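Local coordinates for hypothetical protein TTHA1785 (Thermus thermophilus, PDB 2EPG) that probably joins RNA ends as a GTP- and manganese-dependent tRNA-splicing ligase of the RtcB family, sealing a 3'-phosphate or 2',3'-cyclic phosphate to a 5'-hydroxyl, at residues His215-Gln220 and Val243-Gly248; Pro19-Ile24 and Asp33-Ala38; Tyr80-Gly85 and Lys278-Ala283; Leu232-Phe237 and Glu372-Val377. All coordinates share one frame; numbering follows the deposited sequence.

In the fold
Interaction 1 lies at the predicted catalytic centre: it holds His215 and His246, predicted ligands of the two manganese ions, and Phe216, Leu217 and Glu218 of the predicted GMP site. Interaction 4 crosses it along the chain, because helix 228-234 links strands 216-225 and 240-247; their centres are 21 Å apart, their nearest atoms about 8 Å. Interaction 3 closes a long loop in which interaction 1 is nested, and its Phe82 side chain comes about 9 Å from that of Asn340, another predicted GMP residue. Interaction 2, an N-terminal hairpin, is remote from these sites, with its centre 31 Å from that of interaction 1 and 20 Å from that of interaction 3.

Interaction 1: His215-Gln220 and Val243-Gly248; sequences HFLEVQ and VLIHTG
Two neighbouring strands, 216-220 and 243-247, pair antiparallel, their axes 4.6 Å apart at 169°, in the part of the RtcB fold that carries the predicted metal and GMP sites. Paired N-H and C=O groups join Phe216 to His246 and Glu218 to Leu244; the straightest bond, His246 N to Phe216 O (2.8 Å, 163°), runs nearly along the C=O axis. On the face bearing Phe216, Glu218, Leu244 and His246, bumps alternate with hollows. The CB of His246 sits over one face of the Phe216 ring, 4.1 Å from its centroid and 15° off the normal, a CH-pi contact. Phe216 CG, in the crowded position between the backbone N and the carbonyl carbon, tips that ring across the strand pair, where CE1 also meets Leu244 CD2. Leu244 CB in turn packs against the Gln220 amide, 3.6 Å from OE1, the two side chains crossing obliquely. Gln220 NE2 donates to the anti lone pair of Glu218 OE2 (2.9 Å), while OE1 bonds to Thr242. An alanine in place of Gln220 would remove this amide and would probably leave Leu244 less well covered and Glu218 OE2 without that donor. On the other face Leu217 packs its CG against Val243 CG1, beside helix 288-321. At the strand end the predicted manganese ligands His215 and His246 come together obliquely, with ND1 of His215 3.7 Å from ND1 of His246.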
loop_
_atom_site.group_PDB
_atom_site.type_symbol
_atom_site.label_atom_id
_atom_site.label_comp_id
_atom_site.label_asym_id
_atom_site.label_seq_id
_atom_site.Cartn_x
_atom_site.Cartn_y
_atom_site.Cartn_z
ATOM N N HIS A 215 -12.306 -1.171 -2.004
ATOM C CA HIS A 215 -11.623 -0.367 -3.017
ATOM C C HIS A 215 -12.538 0.778 -3.437
ATOM O O HIS A 215 -13.751 0.610 -3.551
ATOM C CB HIS A 215 -11.238 -1.215 -4.236
ATOM C CG HIS A 215 -10.264 -2.308 -3.924
ATOM N ND1 HIS A 215 -9.077 -2.077 -3.263
ATOM C CD2 HIS A 215 -10.302 -3.639 -4.177
ATOM C CE1 HIS A 215 -8.426 -3.218 -3.120
ATOM N NE2 HIS A 215 -9.148 -4.181 -3.666
ATOM N N PHE A 216 -11.953 1.944 -3.674
ATOM C CA PHE A 216 -12.735 3.107 -4.046
ATOM C C PHE A 216 -11.832 4.232 -4.516
ATOM O O PHE A 216 -10.605 4.127 -4.540
ATOM C CB PHE A 216 -13.520 3.596 -2.834
ATOM C CG PHE A 216 -12.645 3.930 -1.663
ATOM C CD1 PHE A 216 -12.111 5.202 -1.516
ATOM C CD2 PHE A 216 -12.266 2.941 -0.763
ATOM C CE1 PHE A 216 -11.205 5.488 -0.498
ATOM C CE2 PHE A 216 -11.361 3.213 0.259
ATOM C CZ PHE A 216 -10.827 4.491 0.392
ATOM N N LEU A 217 -12.477 5.324 -4.870
ATOM C CA LEU A 217 -11.794 6.507 -5.311
ATOM C C LEU A 217 -12.569 7.626 -4.636
ATOM O O LEU A 217 -13.787 7.559 -4.552
ATOM C CB LEU A 217 -11.893 6.576 -6.827
ATOM C CG LEU A 217 -11.755 7.854 -7.640
ATOM C CD1 LEU A 217 -11.537 7.477 -9.100
ATOM C CD2 LEU A 217 -13.003 8.713 -7.486
ATOM N N GLU A 218 -11.884 8.622 -4.084
ATOM C CA GLU A 218 -12.622 9.722 -3.501
ATOM C C GLU A 218 -12.002 11.087 -3.746
ATOM O O GLU A 218 -10.774 11.246 -3.776
ATOM C CB GLU A 218 -12.918 9.509 -1.997
ATOM C CG GLU A 218 -11.786 9.133 -1.087
ATOM C CD GLU A 218 -12.232 9.016 0.376
ATOM O OE1 GLU A 218 -13.262 8.359 0.667
ATOM O OE2 GLU A 218 -11.543 9.580 1.240
ATOM N N VAL A 219 -12.884 12.051 -4.006
ATOM C CA VAL A 219 -12.488 13.435 -4.212
ATOM C C VAL A 219 -12.594 14.000 -2.799
ATOM O O VAL A 219 -13.621 13.824 -2.139
ATOM C CB VAL A 219 -13.466 14.186 -5.120
ATOM C CG1 VAL A 219 -12.946 15.608 -5.375
ATOM C CG2 VAL A 219 -13.642 13.429 -6.425
ATOM N N GLN A 220 -11.540 14.662 -2.342
ATOM C CA GLN A 220 -11.506 15.184 -0.982
ATOM C C GLN A 220 -10.904 16.586 -0.980
ATOM O O GLN A 220 -10.527 17.142 -2.029
ATOM C CB GLN A 220 -10.597 14.290 -0.105
ATOM C CG GLN A 220 -10.478 12.823 -0.532
ATOM C CD GLN A 220 -9.130 12.174 -0.165
ATOM O OE1 GLN A 220 -8.069 12.560 -0.681
ATOM N NE2 GLN A 220 -9.173 11.192 0.725
ATOM N N VAL A 243 -7.643 13.785 -4.825
ATOM C CA VAL A 243 -8.347 12.588 -5.230
ATOM C C VAL A 243 -7.500 11.390 -4.783
ATOM O O VAL A 243 -6.343 11.261 -5.171
ATOM C CB VAL A 243 -8.553 12.562 -6.761
ATOM C CG1 VAL A 243 -9.344 11.305 -7.162
ATOM C CG2 VAL A 243 -9.283 13.842 -7.210
ATOM N N LEU A 244 -8.086 10.524 -3.963
ATOM C CA LEU A 244 -7.381 9.354 -3.466
ATOM C C LEU A 244 -7.943 8.093 -4.120
ATOM O O LEU A 244 -9.142 7.834 -4.053
ATOM C CB LEU A 244 -7.495 9.278 -1.934
ATOM C CG LEU A 244 -6.651 8.212 -1.215
ATOM C CD1 LEU A 244 -6.297 8.673 0.222
ATOM C CD2 LEU A 244 -7.418 6.900 -1.189
ATOM N N ILE A 245 -7.055 7.327 -4.754
ATOM C CA ILE A 245 -7.409 6.084 -5.454
ATOM C C ILE A 245 -6.869 4.888 -4.660
ATOM O O ILE A 245 -5.667 4.775 -4.422
ATOM C CB ILE A 245 -6.780 6.061 -6.865
ATOM C CG1 ILE A 245 -7.275 7.265 -7.674
ATOM C CG2 ILE A 245 -7.123 4.753 -7.570
ATOM C CD1 ILE A 245 -6.407 7.584 -8.919
ATOM N N HIS A 246 -7.773 4.001 -4.265
ATOM C CA HIS A 246 -7.441 2.826 -3.474
ATOM C C HIS A 246 -7.856 1.580 -4.229
ATOM O O HIS A 246 -9.055 1.313 -4.381
ATOM C CB HIS A 246 -8.194 2.872 -2.146
ATOM C CG HIS A 246 -7.688 1.900 -1.125
ATOM N ND1 HIS A 246 -7.263 0.629 -1.449
ATOM C CD2 HIS A 246 -7.555 2.008 0.217
ATOM C CE1 HIS A 246 -6.887 -0.001 -0.350
ATOM N NE2 HIS A 246 -7.054 0.814 0.674
ATOM N N THR A 247 -6.867 0.835 -4.716
ATOM C CA THR A 247 -7.114 -0.395 -5.441
ATOM C C THR A 247 -5.794 -1.134 -5.694
ATOM O O THR A 247 -4.699 -0.585 -5.449
ATOM C CB THR A 247 -7.846 -0.136 -6.779
ATOM O OG1 THR A 247 -8.195 -1.394 -7.367
ATOM C CG2 THR A 247 -6.956 0.652 -7.749
ATOM N N GLY A 248 -5.898 -2.375 -6.174
ATOM C CA GLY A 248 -4.709 -3.178 -6.396
ATOM C C GLY A 248 -4.571 -3.937 -7.701
ATOM O O GLY A 248 -4.882 -3.411 -8.774
#

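Interaction 2: Pro19-Ile24 and Asp33-Ala38; sequences PYTYRI and DAVFFA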
loop_
_atom_site.group_PDB
_atom_site.type_symbol
_atom_site.label_atom_id
_atom_site.label_comp_id
_atom_site.label_asym_id
_atom_site.label_seq_id
_atom_site.Cartn_x
_atom_site.Cartn_y
_atom_site.Cartn_z
ATOM N N PRO A 19 8.648 5.200 23.735
ATOM C CA PRO A 19 7.246 5.601 23.638
ATOM C C PRO A 19 6.579 4.834 22.492
ATOM O O PRO A 19 7.185 4.634 21.436
ATOM C CB PRO A 19 7.343 7.105 23.382
ATOM C CG PRO A 19 8.556 7.481 24.163
ATOM C CD PRO A 19 9.533 6.371 23.829
ATOM N N TYR A 20 5.346 4.391 22.716
ATOM C CA TYR A 20 4.582 3.637 21.728
ATOM C C TYR A 20 5.328 2.459 21.080
ATOM O O TYR A 20 4.906 1.972 20.034
ATOM C CB TYR A 20 4.077 4.576 20.622
ATOM C CG TYR A 20 3.310 5.766 21.146
ATOM C CD1 TYR A 20 3.977 6.853 21.706
ATOM C CD2 TYR A 20 1.921 5.785 21.120
ATOM C CE1 TYR A 20 3.279 7.934 22.233
ATOM C CE2 TYR A 20 1.199 6.863 21.640
ATOM C CZ TYR A 20 1.889 7.934 22.197
ATOM O OH TYR A 20 1.194 8.999 22.721
ATOM N N THR A 21 6.398 1.984 21.712
ATOM C CA THR A 21 7.194 0.886 21.165
ATOM C C THR A 21 7.385 -0.277 22.156
ATOM O O THR A 21 7.925 -0.087 23.260
ATOM C CB THR A 21 8.567 1.420 20.727
ATOM O OG1 THR A 21 8.376 2.569 19.884
ATOM C CG2 THR A 21 9.351 0.361 19.970
ATOM N N TYR A 22 6.957 -1.478 21.753
ATOM C CA TYR A 22 7.062 -2.681 22.591
ATOM C C TYR A 22 7.857 -3.819 21.955
ATOM O O TYR A 22 7.804 -4.046 20.742
ATOM C CB TYR A 22 5.668 -3.186 22.957
ATOM C CG TYR A 22 4.830 -2.120 23.628
ATOM C CD1 TYR A 22 5.062 -1.753 24.957
ATOM C CD2 TYR A 22 3.840 -1.437 22.915
ATOM C CE1 TYR A 22 4.329 -0.727 25.564
ATOM C CE2 TYR A 22 3.100 -0.405 23.505
ATOM C CZ TYR A 22 3.351 -0.057 24.831
ATOM O OH TYR A 22 2.626 0.959 25.410
ATOM N N ARG A 23 8.572 -4.547 22.801
ATOM C CA ARG A 23 9.415 -5.637 22.373
ATOM C C ARG A 23 8.952 -6.973 22.960
ATOM O O ARG A 23 8.594 -7.057 24.136
ATOM C CB ARG A 23 10.843 -5.321 22.806
ATOM C CG ARG A 23 11.870 -6.363 22.527
ATOM C CD ARG A 23 12.922 -6.303 23.613
ATOM N NE ARG A 23 13.891 -7.360 23.412
ATOM C CZ ARG A 23 14.446 -8.078 24.376
ATOM N NH1 ARG A 23 15.311 -9.017 24.047
ATOM N NH2 ARG A 23 14.144 -7.862 25.653
ATOM N N ILE A 24 8.915 -7.998 22.112
ATOM C CA ILE A 24 8.555 -9.354 22.520
ATOM C C ILE A 24 9.889 -10.071 22.472
ATOM O O ILE A 24 10.368 -10.443 21.400
ATOM C CB ILE A 24 7.594 -10.022 21.518
ATOM C CG1 ILE A 24 6.251 -9.293 21.526
ATOM C CG2 ILE A 24 7.424 -11.504 21.864
ATOM C CD1 ILE A 24 5.355 -9.636 20.359
ATOM N N ASP A 33 13.859 -11.362 18.091
ATOM C CA ASP A 33 12.872 -10.633 18.861
ATOM C C ASP A 33 11.826 -10.112 17.864
ATOM O O ASP A 33 12.074 -10.044 16.655
ATOM C CB ASP A 33 13.484 -9.377 19.511
ATOM C CG ASP A 33 14.456 -9.682 20.640
ATOM O OD1 ASP A 33 14.443 -10.809 21.174
ATOM O OD2 ASP A 33 15.229 -8.760 21.004
ATOM N N ALA A 34 10.670 -9.728 18.380
ATOM C CA ALA A 34 9.644 -9.107 17.572
ATOM C C ALA A 34 9.454 -7.735 18.238
ATOM O O ALA A 34 9.684 -7.588 19.443
ATOM C CB ALA A 34 8.353 -9.898 17.633
ATOM N N VAL A 35 9.076 -6.730 17.463
ATOM C CA VAL A 35 8.825 -5.412 18.022
ATOM C C VAL A 35 7.541 -4.885 17.409
ATOM O O VAL A 35 7.334 -5.021 16.205
ATOM C CB VAL A 35 9.985 -4.425 17.704
ATOM C CG1 VAL A 35 9.517 -2.991 17.913
ATOM C CG2 VAL A 35 11.196 -4.723 18.577
ATOM N N PHE A 36 6.658 -4.317 18.225
ATOM C CA PHE A 36 5.419 -3.751 17.696
ATOM C C PHE A 36 5.156 -2.363 18.269
ATOM O O PHE A 36 5.573 -2.047 19.385
ATOM C CB PHE A 36 4.203 -4.672 17.936
ATOM C CG PHE A 36 3.840 -4.874 19.383
ATOM C CD1 PHE A 36 4.469 -5.857 20.143
ATOM C CD2 PHE A 36 2.848 -4.100 19.978
ATOM C CE1 PHE A 36 4.117 -6.071 21.477
ATOM C CE2 PHE A 36 2.484 -4.300 21.313
ATOM C CZ PHE A 36 3.120 -5.291 22.068
ATOM N N PHE A 37 4.494 -1.524 17.481
ATOM C CA PHE A 37 4.195 -0.169 17.904
ATOM C C PHE A 37 2.727 -0.071 18.300
ATOM O O PHE A 37 1.849 -0.565 17.591
ATOM C CB PHE A 37 4.527 0.820 16.772
ATOM C CG PHE A 37 5.920 0.657 16.210
ATOM C CD1 PHE A 37 6.160 -0.186 15.128
ATOM C CD2 PHE A 37 6.998 1.310 16.793
ATOM C CE1 PHE A 37 7.452 -0.376 14.638
ATOM C CE2 PHE A 37 8.296 1.128 16.316
ATOM C CZ PHE A 37 8.527 0.283 15.237
ATOM N N ALA A 38 2.450 0.558 19.439
ATOM C CA ALA A 38 1.066 0.676 19.876
ATOM C C ALA A 38 0.837 1.729 20.949
ATOM O O ALA A 38 1.776 2.280 21.514
ATOM C CB ALA A 38 0.574 -0.671 20.368
#
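Strands 21-24 and 34-37 form an antiparallel beta hairpin, their axes 4.6 Å apart at closest approach and 155° apart in direction, with hydrogen-bonded pairs at Tyr22-Phe36 and Ile24-Ala34. The bond from Ile24 N to Ala34 O is short and almost straight (2.8 Å, 175°). Beyond the paired strands, Ala38 N reaches Tyr20 O from above the carbonyl plane.

On the face of Tyr22, Ile24, Ala34 and Phe36, the Phe36 ring is the centrepiece. Its CG takes the crowded position between the backbone N and the carbonyl carbon, which swings the ring under Tyr22. Tyr22 CB rests over one ring face, 3.6 Å from the Phe36 centroid, while Ile24 CG1 meets the ring at its edge, 3.9 Å from CE1. The Tyr22 ring itself is oblique to Phe36, and its CE2 continues to Ala38 CB. Helix 52-60 covers this face through Leu54, Leu57 and Met58. On the other face Thr21 and Phe37 lie side by side, OG1 of Thr21 3.6 Å from CD2 of Phe37.

At the turn end Arg23, bent at chi2, grips Asp33 side-on: NE and NH1 both donate to Asp33 OD2, at 3.1 Å each. The oxygen lies in the guanidinium plane, yet both donors approach from above the carboxylate plane, and the two planes stand 75° apart. Asp33 OD1 is meanwhile held by the backbone N of Arg26. This two-pronged salt bridge to a single oxygen would be expected to stabilise the ionised carboxylate, and it ties the strand ends together on a partly exposed side.

Interaction 3: Tyr80-Gly85 and Lys278-Ala283; sequences YGFPIG and KQLAAA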
loop_
_atom_site.group_PDB
_atom_site.type_symbol
_atom_site.label_atom_id
_atom_site.label_comp_id
_atom_site.label_asym_id
_atom_site.label_seq_id
_atom_site.Cartn_x
_atom_site.Cartn_y
_atom_site.Cartn_z
ATOM N N TYR A 80 -3.684 -13.835 7.343
ATOM C CA TYR A 80 -3.345 -15.152 6.819
ATOM C C TYR A 80 -1.860 -15.437 7.076
ATOM O O TYR A 80 -0.987 -14.951 6.354
ATOM C CB TYR A 80 -3.628 -15.192 5.314
ATOM C CG TYR A 80 -3.495 -16.565 4.698
ATOM C CD1 TYR A 80 -4.502 -17.520 4.853
ATOM C CD2 TYR A 80 -2.350 -16.921 3.978
ATOM C CE1 TYR A 80 -4.374 -18.799 4.305
ATOM C CE2 TYR A 80 -2.208 -18.196 3.428
ATOM C CZ TYR A 80 -3.225 -19.131 3.595
ATOM O OH TYR A 80 -3.097 -20.391 3.052
ATOM N N GLY A 81 -1.574 -16.230 8.102
ATOM C CA GLY A 81 -0.188 -16.545 8.424
ATOM C C GLY A 81 0.473 -15.364 9.113
ATOM O O GLY A 81 0.632 -15.361 10.335
ATOM N N PHE A 82 0.874 -14.367 8.324
ATOM C CA PHE A 82 1.489 -13.155 8.869
ATOM C C PHE A 82 0.351 -12.258 9.328
ATOM O O PHE A 82 -0.753 -12.318 8.771
ATOM C CB PHE A 82 2.267 -12.388 7.789
ATOM C CG PHE A 82 3.596 -12.998 7.420
ATOM C CD1 PHE A 82 3.687 -14.319 7.009
ATOM C CD2 PHE A 82 4.759 -12.231 7.467
ATOM C CE1 PHE A 82 4.918 -14.867 6.650
ATOM C CE2 PHE A 82 5.996 -12.775 7.111
ATOM C CZ PHE A 82 6.075 -14.086 6.704
ATOM N N PRO A 83 0.585 -11.420 10.355
ATOM C CA PRO A 83 -0.509 -10.540 10.783
ATOM C C PRO A 83 -0.634 -9.363 9.821
ATOM O O PRO A 83 0.317 -9.018 9.118
ATOM C CB PRO A 83 -0.067 -10.083 12.170
ATOM C CG PRO A 83 1.437 -10.044 12.032
ATOM C CD PRO A 83 1.706 -11.355 11.311
ATOM N N ILE A 84 -1.817 -8.764 9.756
ATOM C CA ILE A 84 -2.001 -7.600 8.909
ATOM C C ILE A 84 -1.354 -6.484 9.712
ATOM O O ILE A 84 -1.538 -6.403 10.930
ATOM C CB ILE A 84 -3.490 -7.315 8.662
ATOM C CG1 ILE A 84 -4.104 -8.505 7.907
ATOM C CG2 ILE A 84 -3.644 -6.012 7.855
ATOM C CD1 ILE A 84 -5.598 -8.416 7.669
ATOM N N GLY A 85 -0.568 -5.655 9.035
ATOM C CA GLY A 85 0.153 -4.590 9.702
ATOM C C GLY A 85 1.586 -5.057 9.959
ATOM O O GLY A 85 2.360 -4.380 10.622
ATOM N N LYS A 278 0.420 -23.479 8.960
ATOM C CA LYS A 278 0.472 -23.764 7.527
ATOM C C LYS A 278 0.261 -22.532 6.651
ATOM O O LYS A 278 0.711 -22.494 5.504
ATOM C CB LYS A 278 -0.564 -24.834 7.156
ATOM C CG LYS A 278 -1.936 -24.617 7.795
ATOM C CD LYS A 278 -3.095 -24.814 6.814
ATOM C CE LYS A 278 -3.165 -23.683 5.785
ATOM N NZ LYS A 278 -4.405 -23.763 4.944
ATOM N N GLN A 279 -0.415 -21.524 7.193
ATOM C CA GLN A 279 -0.682 -20.304 6.442
ATOM C C GLN A 279 0.587 -19.464 6.290
ATOM O O GLN A 279 0.603 -18.458 5.575
ATOM C CB GLN A 279 -1.785 -19.491 7.131
ATOM C CG GLN A 279 -3.017 -20.320 7.484
ATOM C CD GLN A 279 -4.283 -19.485 7.612
ATOM O OE1 GLN A 279 -4.321 -18.491 8.342
ATOM N NE2 GLN A 279 -5.331 -19.891 6.902
ATOM N N LEU A 280 1.649 -19.899 6.960
ATOM C CA LEU A 280 2.948 -19.230 6.912
ATOM C C LEU A 280 3.775 -19.813 5.755
ATOM O O LEU A 280 4.978 -19.541 5.630
ATOM C CB LEU A 280 3.676 -19.467 8.230
ATOM C CG LEU A 280 4.265 -18.285 8.989
ATOM C CD1 LEU A 280 3.238 -17.179 9.172
ATOM C CD2 LEU A 280 4.758 -18.796 10.333
ATOM N N ALA A 281 3.120 -20.623 4.926
ATOM C CA ALA A 281 3.753 -21.276 3.785
ATOM C C ALA A 281 4.801 -20.395 3.110
ATOM O O ALA A 281 4.472 -19.332 2.595
ATOM C CB ALA A 281 2.688 -21.680 2.783
ATOM N N ALA A 282 6.055 -20.849 3.104
ATOM C CA ALA A 282 7.154 -20.078 2.514
ATOM C C ALA A 282 8.156 -20.969 1.782
ATOM O O ALA A 282 8.158 -22.176 1.966
ATOM C CB ALA A 282 7.883 -19.293 3.608
ATOM N N ALA A 283 9.019 -20.356 0.977
ATOM C CA ALA A 283 10.035 -21.083 0.234
ATOM C C ALA A 283 11.304 -20.244 0.240
ATOM O O ALA A 283 11.253 -19.019 0.380
ATOM C CB ALA A 283 9.573 -21.324 -1.225
HETATM O O HOH W 1 -2.828 -17.657 10.273
#
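Tyr80 has CG anti to its backbone N (chi1 -172°), and Gln279 has CG anti to its carbonyl carbon, beside the backbone N; together these torsions lay the tyrosine ring flat beneath the glutamine chain. Gln279 CB stands over the centre of the ring, 3.8 Å from the Tyr80 centroid and only 7° off the normal, a CH-pi contact. Farther out, the extended chain carries the amide across the ring's rim, where NE2 lies 3.0 Å from Tyr80 CE1. Ring and amide planes are 46° apart, so the two groups meet tilted rather than stacked.

Gly81 fits tightly against the 3-10 turn 278-280. Its CA makes a CA-H...O contact with Gln279 O at 3.5 Å, and a side chain at this position would clash with that same oxygen; the positive phi also suits glycine. Leu280 CD1 presses on the peptide beyond, 3.3 Å from Gly81 C, and then on Phe82, 3.6 Å from CD1. A water accepts from Gly81 N at 2.9 Å and donates to Gln279 OE1, bridging the two loops. Behind the contact, Lys357 NZ bonds to both Tyr80 O and Phe82 O, while Tyr80 also touches Val261 of helix 250-265.

An alanine in place of Tyr80 would remove the ring and would probably leave Gln279 without its flat support, loosening the joint between the loops. The 80-85 and 278-283 loops are thus joined directly by aromatic, aliphatic and CA-H...O packing, while the polar link between backbone N and side-chain amide oxygen passes through a water.

Interaction 4: Leu232-Phe237 and Glu372-Val377; sequences LAFGLF and EEYRRV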
loop_
_atom_site.group_PDB
_atom_site.type_symbol
_atom_site.label_atom_id
_atom_site.label_comp_id
_atom_site.label_asym_id
_atom_site.label_seq_id
_atom_site.Cartn_x
_atom_site.Cartn_y
_atom_site.Cartn_z
ATOM N N LEU A 232 4.364 22.107 2.190
ATOM C CA LEU A 232 4.870 22.936 1.100
ATOM C C LEU A 232 5.636 22.067 0.112
ATOM O O LEU A 232 5.430 22.154 -1.100
ATOM C CB LEU A 232 5.823 24.015 1.630
ATOM C CG LEU A 232 6.509 24.815 0.514
ATOM C CD1 LEU A 232 5.463 25.714 -0.161
ATOM C CD2 LEU A 232 7.660 25.656 1.078
ATOM N N ALA A 233 6.533 21.238 0.639
ATOM C CA ALA A 233 7.320 20.352 -0.196
ATOM C C ALA A 233 6.438 19.378 -0.984
ATOM O O ALA A 233 6.735 19.088 -2.134
ATOM C CB ALA A 233 8.328 19.577 0.662
ATOM N N PHE A 234 5.362 18.877 -0.373
ATOM C CA PHE A 234 4.458 17.932 -1.052
ATOM C C PHE A 234 3.424 18.659 -1.909
ATOM O O PHE A 234 2.624 18.014 -2.588
ATOM C CB PHE A 234 3.671 17.057 -0.050
ATOM C CG PHE A 234 4.501 16.035 0.681
ATOM C CD1 PHE A 234 5.833 15.797 0.329
ATOM C CD2 PHE A 234 3.948 15.322 1.746
ATOM C CE1 PHE A 234 6.609 14.877 1.029
ATOM C CE2 PHE A 234 4.710 14.397 2.459
ATOM C CZ PHE A 234 6.046 14.170 2.103
ATOM N N GLY A 235 3.415 19.988 -1.849
ATOM C CA GLY A 235 2.453 20.745 -2.633
ATOM C C GLY A 235 1.035 20.645 -2.091
ATOM O O GLY A 235 0.074 20.571 -2.862
ATOM N N LEU A 236 0.901 20.618 -0.767
ATOM C CA LEU A 236 -0.405 20.533 -0.122
ATOM C C LEU A 236 -0.765 21.851 0.575
ATOM O O LEU A 236 0.108 22.531 1.107
ATOM C CB LEU A 236 -0.399 19.413 0.928
ATOM C CG LEU A 236 -0.496 17.965 0.450
ATOM C CD1 LEU A 236 -0.284 16.997 1.626
ATOM C CD2 LEU A 236 -1.886 17.753 -0.189
ATOM N N PHE A 237 -2.043 22.215 0.551
ATOM C CA PHE A 237 -2.520 23.418 1.239
ATOM C C PHE A 237 -3.978 23.224 1.662
ATOM O O PHE A 237 -4.729 22.494 1.021
ATOM C CB PHE A 237 -2.352 24.686 0.372
ATOM C CG PHE A 237 -3.169 24.696 -0.890
ATOM C CD1 PHE A 237 -4.448 25.249 -0.903
ATOM C CD2 PHE A 237 -2.641 24.197 -2.076
ATOM C CE1 PHE A 237 -5.192 25.313 -2.082
ATOM C CE2 PHE A 237 -3.374 24.253 -3.263
ATOM C CZ PHE A 237 -4.653 24.814 -3.265
ATOM N N GLU A 372 13.561 13.944 -5.392
ATOM C CA GLU A 372 14.323 15.102 -4.949
ATOM C C GLU A 372 13.435 16.185 -4.359
ATOM O O GLU A 372 13.809 16.852 -3.390
ATOM C CB GLU A 372 15.101 15.674 -6.134
ATOM C CG GLU A 372 16.180 16.644 -5.755
ATOM C CD GLU A 372 16.971 17.114 -6.962
ATOM O OE1 GLU A 372 17.286 16.264 -7.837
ATOM O OE2 GLU A 372 17.284 18.326 -7.024
ATOM N N GLU A 373 12.262 16.364 -4.954
ATOM C CA GLU A 373 11.320 17.376 -4.493
ATOM C C GLU A 373 10.940 17.178 -3.029
ATOM O O GLU A 373 10.612 18.136 -2.322
ATOM C CB GLU A 373 10.020 17.328 -5.312
ATOM C CG GLU A 373 10.104 17.788 -6.758
ATOM C CD GLU A 373 10.579 16.711 -7.719
ATOM O OE1 GLU A 373 10.314 16.858 -8.934
ATOM O OE2 GLU A 373 11.220 15.733 -7.277
ATOM N N TYR A 374 10.978 15.925 -2.591
ATOM C CA TYR A 374 10.574 15.543 -1.239
ATOM C C TYR A 374 11.714 15.073 -0.352
ATOM O O TYR A 374 11.510 14.847 0.837
ATOM C CB TYR A 374 9.593 14.368 -1.320
ATOM C CG TYR A 374 8.413 14.547 -2.254
ATOM C CD1 TYR A 374 7.767 13.431 -2.795
ATOM C CD2 TYR A 374 7.888 15.811 -2.528
ATOM C CE1 TYR A 374 6.629 13.566 -3.568
ATOM C CE2 TYR A 374 6.743 15.960 -3.307
ATOM C CZ TYR A 374 6.118 14.829 -3.818
ATOM O OH TYR A 374 4.972 14.948 -4.550
ATOM N N ARG A 375 12.889 14.896 -0.944
ATOM C CA ARG A 375 14.032 14.350 -0.247
ATOM C C ARG A 375 14.393 15.008 1.079
ATOM O O ARG A 375 14.838 14.328 2.003
ATOM C CB ARG A 375 15.242 14.305 -1.194
ATOM C CG ARG A 375 16.376 13.395 -0.701
ATOM C CD ARG A 375 17.380 13.085 -1.806
ATOM N NE ARG A 375 16.740 12.440 -2.957
ATOM C CZ ARG A 375 17.203 12.486 -4.207
ATOM N NH1 ARG A 375 16.548 11.869 -5.183
ATOM N NH2 ARG A 375 18.314 13.153 -4.489
ATOM N N ARG A 376 14.185 16.316 1.190
ATOM C CA ARG A 376 14.498 16.996 2.437
ATOM C C ARG A 376 13.521 16.667 3.553
ATOM O O ARG A 376 13.893 16.680 4.717
ATOM C CB ARG A 376 14.513 18.523 2.247
ATOM C CG ARG A 376 15.642 19.032 1.376
ATOM C CD ARG A 376 15.525 20.528 1.104
ATOM N NE ARG A 376 16.509 20.944 0.105
ATOM C CZ ARG A 376 16.513 22.125 -0.512
ATOM N NH1 ARG A 376 17.458 22.404 -1.409
ATOM N NH2 ARG A 376 15.575 23.027 -0.239
ATOM N N VAL A 377 12.272 16.370 3.213
ATOM C CA VAL A 377 11.285 16.106 4.254
ATOM C C VAL A 377 10.880 14.654 4.442
ATOM O O VAL A 377 10.252 14.320 5.440
ATOM C CB VAL A 377 9.997 16.933 4.019
ATOM C CG1 VAL A 377 10.337 18.405 3.934
ATOM C CG2 VAL A 377 9.300 16.458 2.749
#
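The side chain of Phe234, in the last turn of helix 228-234, makes the largest single contribution to this contact. From CB the chain sets CG anti to the carbonyl carbon (chi1 -70°), and chi2 of -8° turns the CD1 side of the ring toward loop 372-377. CD1 comes down over one face of Tyr374, offset toward the rim and 3.5 Å from its CD2. One bond farther, CE1 meets Val377 CG2 at 3.6 Å and also touches Tyr374 CG. Phe234 CZ, at the tip, remains 4.0 Å from Val377 CG2. The geometry is edge-to-face (T-shaped): the edge of Phe234 points at the face of Tyr374, with centroids 4.9 Å apart and planes at 72°. Ala233 extends the patch, its CB 3.9 Å from Val377 CG2, while its carbonyl O lies at the edge of the tyrosine ring, 3.3 Å from CE2. The phenol OH of Tyr374 bonds to Leu334 O. Gly235, with positive phi, ends the helix in a Schellman motif. The contact thus packs the C-terminal end of helix 228-234 against the loop leading into strand 380-383, with Phe234 also touching Val393 and Ala395 of strand 391-395 and Val476 of strand 474-486.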